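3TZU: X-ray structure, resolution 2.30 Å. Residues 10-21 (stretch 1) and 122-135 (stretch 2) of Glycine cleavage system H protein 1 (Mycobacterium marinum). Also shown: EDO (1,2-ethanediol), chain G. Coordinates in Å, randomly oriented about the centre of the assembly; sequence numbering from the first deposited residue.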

# COMPACT_ATOMS: atom_id res chain seq x y z
N ILE A 10 0.87 8.63 14.03
CA ILE A 10 -0.12 7.56 14.42
C ILE A 10 -0.72 7.91 15.78
O ILE A 10 -0.22 7.46 16.83
CB ILE A 10 0.51 6.13 14.45
CG1 ILE A 10 1.20 5.85 13.11
CG2 ILE A 10 -0.56 5.08 14.70
CD1 ILE A 10 1.56 4.40 12.90
N PRO A 11 -1.78 8.74 15.77
CA PRO A 11 -2.52 9.15 16.96
C PRO A 11 -2.74 8.01 17.92
O PRO A 11 -3.28 6.99 17.53
CB PRO A 11 -3.88 9.57 16.40
CG PRO A 11 -3.63 9.96 14.99
CD PRO A 11 -2.35 9.31 14.54
N GLY A 12 -2.37 8.19 19.18
CA GLY A 12 -2.65 7.18 20.20
C GLY A 12 -4.05 7.24 20.77
O GLY A 12 -4.33 6.55 21.76
N ASP A 13 -4.93 8.05 20.18
CA ASP A 13 -6.30 8.22 20.69
C ASP A 13 -7.33 7.27 20.05
O ASP A 13 -8.51 7.33 20.38
CB ASP A 13 -6.76 9.69 20.52
CG ASP A 13 -7.02 10.08 19.05
OD1 ASP A 13 -6.34 9.57 18.12
OD2 ASP A 13 -7.92 10.93 18.85
N ARG A 14 -6.89 6.38 19.17
CA ARG A 14 -7.79 5.42 18.51
C ARG A 14 -7.18 4.03 18.36
O ARG A 14 -6.09 3.78 18.89
CB ARG A 14 -8.24 5.96 17.17
CG ARG A 14 -7.13 6.20 16.17
CD ARG A 14 -7.57 7.21 15.13
NE ARG A 14 -7.67 8.58 15.64
CZ ARG A 14 -8.22 9.60 14.97
NH1 ARG A 14 -8.77 9.43 13.75
NH2 ARG A 14 -8.23 10.80 15.52
N SER A 15 -7.89 3.12 17.70
CA SER A 15 -7.39 1.75 17.51
C SER A 15 -7.16 1.52 16.03
O SER A 15 -7.70 2.24 15.19
CB SER A 15 -8.38 0.70 18.06
OG SER A 15 -8.66 0.90 19.44
N TYR A 16 -6.39 0.49 15.72
CA TYR A 16 -5.94 0.24 14.35
C TYR A 16 -6.07 -1.21 13.97
O TYR A 16 -6.18 -2.08 14.84
CB TYR A 16 -4.47 0.64 14.22
CG TYR A 16 -4.25 2.11 14.45
CD1 TYR A 16 -4.07 2.61 15.70
CD2 TYR A 16 -4.26 2.99 13.39
CE1 TYR A 16 -3.90 3.97 15.92
CE2 TYR A 16 -4.06 4.34 13.58
CZ TYR A 16 -3.89 4.83 14.85
OH TYR A 16 -3.69 6.17 15.03
N THR A 17 -6.05 -1.47 12.66
CA THR A 17 -5.99 -2.84 12.16
C THR A 17 -4.73 -3.12 11.37
O THR A 17 -4.10 -2.21 10.86
CB THR A 17 -7.23 -3.19 11.34
OG1 THR A 17 -7.20 -2.49 10.09
CG2 THR A 17 -8.49 -2.81 12.11
N ALA A 18 -4.37 -4.40 11.28
CA ALA A 18 -3.28 -4.85 10.42
C ALA A 18 -3.50 -4.48 8.94
O ALA A 18 -2.55 -4.35 8.17
CB ALA A 18 -3.08 -6.36 10.58
N ASP A 19 -4.76 -4.29 8.55
CA ASP A 19 -5.09 -3.87 7.18
C ASP A 19 -5.08 -2.35 6.93
O ASP A 19 -5.60 -1.88 5.92
CB ASP A 19 -6.42 -4.50 6.77
CG ASP A 19 -6.35 -6.03 6.70
OD1 ASP A 19 -5.26 -6.60 6.48
OD2 ASP A 19 -7.37 -6.69 6.89
N HIS A 20 -4.47 -1.59 7.85
CA HIS A 20 -4.22 -0.16 7.69
C HIS A 20 -5.43 0.73 7.75
O HIS A 20 -5.51 1.75 7.06
CB HIS A 20 -3.41 0.11 6.42
CG HIS A 20 -2.14 -0.67 6.36
ND1 HIS A 20 -1.13 -0.46 7.20
CD2 HIS A 20 -1.76 -1.75 5.56
CE1 HIS A 20 -0.14 -1.33 6.94
NE2 HIS A 20 -0.54 -2.12 5.93
N GLU A 21 -6.36 0.36 8.62
CA GLU A 21 -7.47 1.19 8.99
C GLU A 21 -7.39 1.57 10.44
O GLU A 21 -6.63 0.98 11.20
CB GLU A 21 -8.78 0.47 8.70
CG GLU A 21 -8.91 0.24 7.21
CD GLU A 21 -10.22 -0.32 6.75
OE1 GLU A 21 -11.28 -0.05 7.33
OE2 GLU A 21 -10.19 -1.02 5.72
N GLY A 122 -13.20 -6.80 15.35
CA GLY A 122 -12.12 -7.77 15.05
C GLY A 122 -10.85 -7.49 15.85
O GLY A 122 -10.88 -6.81 16.89
N GLU A 123 -9.75 -8.06 15.35
CA GLU A 123 -8.39 -7.84 15.86
C GLU A 123 -8.02 -6.35 15.78
O GLU A 123 -7.98 -5.76 14.71
CB GLU A 123 -7.41 -8.67 15.04
N LEU A 124 -7.81 -5.74 16.92
CA LEU A 124 -7.46 -4.33 16.97
C LEU A 124 -6.11 -4.17 17.65
O LEU A 124 -5.83 -4.86 18.60
CB LEU A 124 -8.50 -3.53 17.74
CG LEU A 124 -9.90 -3.48 17.12
CD1 LEU A 124 -10.77 -2.44 17.84
CD2 LEU A 124 -9.87 -3.19 15.62
N LEU A 125 -5.31 -3.26 17.11
CA LEU A 125 -3.97 -2.95 17.60
C LEU A 125 -3.97 -1.55 18.26
O LEU A 125 -4.70 -0.67 17.84
CB LEU A 125 -3.01 -2.97 16.40
CG LEU A 125 -2.99 -4.22 15.50
CD1 LEU A 125 -2.20 -4.01 14.20
CD2 LEU A 125 -2.43 -5.43 16.26
N THR A 126 -3.10 -1.33 19.25
CA THR A 126 -2.82 0.04 19.73
C THR A 126 -1.93 0.76 18.74
O THR A 126 -1.31 0.11 17.88
CB THR A 126 -2.08 0.03 21.07
OG1 THR A 126 -0.76 -0.47 20.85
CG2 THR A 126 -2.83 -0.81 22.15
N ALA A 127 -1.83 2.09 18.84
CA ALA A 127 -0.92 2.86 17.95
C ALA A 127 0.53 2.37 18.03
O ALA A 127 1.28 2.40 17.04
CB ALA A 127 -0.96 4.35 18.24
N SER A 128 0.93 1.93 19.21
CA SER A 128 2.28 1.44 19.38
C SER A 128 2.47 0.11 18.63
O SER A 128 3.46 -0.05 17.88
CB SER A 128 2.63 1.26 20.85
OG SER A 128 3.94 0.73 20.89
N GLU A 129 1.53 -0.81 18.78
CA GLU A 129 1.65 -2.10 18.11
C GLU A 129 1.65 -1.95 16.60
O GLU A 129 2.46 -2.59 15.90
CB GLU A 129 0.55 -3.06 18.54
CG GLU A 129 0.64 -3.41 20.02
CD GLU A 129 -0.63 -4.02 20.59
OE1 GLU A 129 -1.75 -3.77 20.09
OE2 GLU A 129 -0.52 -4.74 21.58
N TYR A 130 0.80 -1.06 16.10
CA TYR A 130 0.65 -0.83 14.67
C TYR A 130 1.89 -0.16 14.08
O TYR A 130 2.37 -0.55 13.02
CB TYR A 130 -0.59 0.02 14.41
CG TYR A 130 -0.77 0.41 12.97
CD1 TYR A 130 -1.29 -0.48 12.04
CD2 TYR A 130 -0.45 1.69 12.53
CE1 TYR A 130 -1.45 -0.13 10.72
CE2 TYR A 130 -0.61 2.07 11.20
CZ TYR A 130 -1.11 1.15 10.30
OH TYR A 130 -1.30 1.50 8.99
N ALA A 131 2.40 0.86 14.79
CA ALA A 131 3.65 1.51 14.42
C ALA A 131 4.78 0.49 14.31
O ALA A 131 5.55 0.54 13.35
CB ALA A 131 4.02 2.62 15.39
N GLY A 132 4.85 -0.42 15.28
CA GLY A 132 5.82 -1.53 15.30
C GLY A 132 5.71 -2.51 14.15
O GLY A 132 6.72 -2.93 13.58
N GLN A 133 4.49 -2.86 13.75
CA GLN A 133 4.29 -3.67 12.56
C GLN A 133 4.76 -2.97 11.28
O GLN A 133 4.92 -3.64 10.27
CB GLN A 133 2.81 -4.03 12.37
CG GLN A 133 2.27 -5.04 13.36
CD GLN A 133 0.95 -5.68 12.91
OE1 GLN A 133 0.42 -5.35 11.84
NE2 GLN A 133 0.42 -6.58 13.74
N ASN A 134 4.90 -1.64 11.31
CA ASN A 134 5.19 -0.86 10.10
C ASN A 134 6.61 -0.22 10.09
O ASN A 134 6.87 0.73 9.34
CB ASN A 134 4.09 0.18 9.90
CG ASN A 134 2.79 -0.45 9.44
OD1 ASN A 134 2.73 -1.00 8.35
ND2 ASN A 134 1.74 -0.38 10.28
N GLY A 135 7.51 -0.77 10.90
CA GLY A 135 8.89 -0.29 11.01
C GLY A 135 9.06 1.17 11.41
O GLY A 135 10.03 1.81 10.99
C1 EDO G . -6.81 -0.07 3.56
O1 EDO G . -6.81 0.53 2.26
C2 EDO G . -8.12 -0.81 3.76
O2 EDO G . -8.00 -2.09 4.44
O HOH W 1 -3.62 3.56 20.21
O HOH W 2 -5.76 -5.79 13.07
O HOH W 3 0.27 -3.40 9.74

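The backbones pair through a single antiparallel bridge, and a helix begins just after it in stretch 2. Tyr16 and Leu125 form the bridge. Tyr16 N donates to Leu125 O at 2.9 Å, and Leu125 N donates to Tyr16 O at 2.7 Å. No further bridge follows; the helix of stretch 2 starts at Ala127. Thr126 caps that helix: its OG1 accepts from Glu129 N at 3.1 Å.

The first helical turns lay Ala127 and Tyr130 against stretch 1. The Tyr16 and Tyr130 rings are nearly parallel, with planes at 13°, but they are slid apart and barely overlap. Tyr16 OH donates to Pro11 O at 2.7 Å, which ties the ring to its own loop. Ile10 adds to this apolar patch. Its CG2 lies 3.6 Å from Ala127 CB, and its CD1 lies 3.4 Å from Tyr130 CD2, at the ring edge.

The hydroxyl of Tyr130 meets His20, the last residue of the type I turn from Thr17. His20 ND1 and Tyr130 OH share a hydrogen bond of 2.7 Å, and either may be the donor.

Water also links the stretches. Water 1 accepts from Ala127 N at 2.7 Å and donates to Arg14 O at 2.8 Å. Water 2 accepts from Ala18 N at 2.7 Å and donates to Glu123 O at 2.8 Å.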